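Local coordinates for SidF, inhibitor of growth family, member 3 (Legionella pneumophila subsp. pneumophila, PDB 4FYE), which probably removes a phosphate from phosphatidylinositol phosphates, as a membrane-associated phosphoinositide phosphatase of Legionella, at residues Q486-K491 with Y547-Q552. The protein carries 1 engineered substitution. Residues are numbered along the deposited sequence; the frame is centred on the assembly and turned at random.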
# COMPACT_ATOMS: atom_id res chain seq x y z
N GLN A 486 32.20 -0.14 -5.66
CA GLN A 486 32.71 -0.38 -7.02
C GLN A 486 32.60 -1.85 -7.44
O GLN A 486 32.09 -2.18 -8.52
CB GLN A 486 34.19 0.05 -7.10
CG GLN A 486 34.70 0.33 -8.50
CD GLN A 486 34.03 1.55 -9.11
OE1 GLN A 486 34.66 2.59 -9.25
NE2 GLN A 486 32.73 1.43 -9.45
N GLN A 487 33.08 -2.72 -6.55
CA GLN A 487 33.03 -4.16 -6.74
C GLN A 487 31.60 -4.73 -6.88
O GLN A 487 31.40 -5.81 -7.47
CB GLN A 487 33.71 -4.82 -5.54
CG GLN A 487 35.21 -4.53 -5.38
CD GLN A 487 35.86 -5.56 -4.44
OE1 GLN A 487 36.65 -5.20 -3.56
NE2 GLN A 487 35.51 -6.84 -4.63
N ILE A 488 30.61 -4.02 -6.32
CA ILE A 488 29.20 -4.44 -6.37
C ILE A 488 28.55 -3.99 -7.68
O ILE A 488 27.91 -4.78 -8.39
CB ILE A 488 28.38 -3.88 -5.17
CG1 ILE A 488 28.74 -4.59 -3.85
CG2 ILE A 488 26.87 -3.98 -5.42
CD1 ILE A 488 28.00 -4.00 -2.63
N THR A 489 28.70 -2.71 -7.98
CA THR A 489 28.07 -2.16 -9.17
C THR A 489 28.67 -2.78 -10.42
O THR A 489 27.95 -3.02 -11.38
CB THR A 489 28.07 -0.63 -9.16
OG1 THR A 489 29.11 -0.19 -8.29
CG2 THR A 489 26.70 -0.15 -8.60
N GLU A 490 29.96 -3.11 -10.37
CA GLU A 490 30.55 -4.01 -11.38
C GLU A 490 29.81 -5.36 -11.44
O GLU A 490 29.32 -5.75 -12.52
CB GLU A 490 32.08 -4.21 -11.21
CG GLU A 490 32.92 -2.99 -11.55
CD GLU A 490 34.39 -3.16 -11.12
OE1 GLU A 490 34.65 -3.51 -9.94
OE2 GLU A 490 35.29 -2.93 -11.97
N LYS A 491 29.69 -6.08 -10.32
CA LYS A 491 28.97 -7.36 -10.46
C LYS A 491 27.49 -7.28 -10.79
O LYS A 491 26.97 -8.17 -11.47
CB LYS A 491 29.22 -8.35 -9.33
CG LYS A 491 28.96 -9.77 -9.82
CD LYS A 491 28.64 -10.77 -8.70
CE LYS A 491 29.80 -11.00 -7.74
NZ LYS A 491 30.87 -11.94 -8.22
N TYR A 547 25.67 -10.10 -2.03
CA TYR A 547 25.32 -10.06 -0.63
C TYR A 547 26.57 -10.05 0.27
O TYR A 547 26.65 -9.23 1.21
CB TYR A 547 24.41 -11.24 -0.28
CG TYR A 547 22.99 -11.04 -0.72
CD1 TYR A 547 22.35 -9.83 -0.49
CD2 TYR A 547 22.26 -12.07 -1.34
CE1 TYR A 547 21.03 -9.64 -0.87
CE2 TYR A 547 20.93 -11.90 -1.72
CZ TYR A 547 20.31 -10.68 -1.49
OH TYR A 547 18.98 -10.45 -1.88
N GLU A 548 27.54 -10.92 -0.05
CA GLU A 548 28.76 -11.11 0.77
C GLU A 548 29.43 -9.76 0.91
O GLU A 548 29.93 -9.41 1.98
CB GLU A 548 29.74 -12.12 0.12
CG GLU A 548 29.54 -13.60 0.45
CD GLU A 548 30.54 -14.15 1.48
OE1 GLU A 548 31.73 -14.38 1.14
OE2 GLU A 548 30.12 -14.38 2.65
N LEU A 549 29.39 -9.00 -0.18
CA LEU A 549 30.00 -7.67 -0.22
C LEU A 549 29.21 -6.66 0.62
O LEU A 549 29.81 -5.91 1.43
CB LEU A 549 30.16 -7.23 -1.67
CG LEU A 549 31.23 -8.01 -2.43
CD1 LEU A 549 31.30 -7.63 -3.91
CD2 LEU A 549 32.59 -7.85 -1.76
N HIS A 550 27.88 -6.67 0.44
CA HIS A 550 27.01 -5.87 1.26
C HIS A 550 27.28 -6.15 2.71
O HIS A 550 27.42 -5.22 3.51
CB HIS A 550 25.51 -6.05 0.94
CG HIS A 550 25.01 -5.16 -0.21
ND1 HIS A 550 25.06 -3.82 -0.16
CD2 HIS A 550 24.47 -5.48 -1.45
CE1 HIS A 550 24.60 -3.29 -1.32
NE2 HIS A 550 24.23 -4.31 -2.10
N ASN A 551 27.40 -7.42 3.06
CA ASN A 551 27.60 -7.76 4.47
C ASN A 551 28.90 -7.15 5.01
O ASN A 551 28.96 -6.73 6.15
CB ASN A 551 27.49 -9.27 4.72
CG ASN A 551 26.04 -9.78 4.54
OD1 ASN A 551 25.79 -10.90 4.10
ND2 ASN A 551 25.09 -8.92 4.88
N GLN A 552 29.90 -7.03 4.16
CA GLN A 552 31.13 -6.38 4.60
C GLN A 552 30.92 -4.86 4.77
O GLN A 552 31.50 -4.24 5.67
CB GLN A 552 32.29 -6.66 3.65
CG GLN A 552 32.79 -8.10 3.64
CD GLN A 552 33.75 -8.31 2.48
OE1 GLN A 552 34.87 -7.78 2.46
NE2 GLN A 552 33.30 -9.08 1.48
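The imidazole of His550 carries the terminal methyl of Ile488 on one face: CD1 of Ile488 stands 3.7 Å from the ring centroid and 8° off the ring normal, a nearly vertical CH-pi contact. His550 ND1 is hydrogen-bonded to ND2 of Asn446, which ties the imidazole to helix 438-458 while its face receives the methyl. The isoleucine reaches this far because its chain is stretched, with CD1 anti to CA (chi2 177°), and its long branch meets the histidine side chain at about a right angle. On the way it slides past Leu549 in the opposite direction, and CG1 of Ile488 packs against CB of Leu549 at 3.7 Å. Leu549 in turn lays its CD1 4.0 Å from CB of Gln487. Between the two segments the packing is apolar, without a hydrogen bond, an example of helices meeting through side-chain contact alone. The axes of 486-491 and 547-552 come within 9.9 Å and run nearly antiparallel, at 159°, as expected of a helical hairpin and consistent with the coiled coil predicted here. The hairpin pairs helix 482-514 with helix 522-583; Leu484 and Ile553 extend the apolar seam, and helix 438-458 packs against the second helix through Arg443, which touches both Tyr547 and His550.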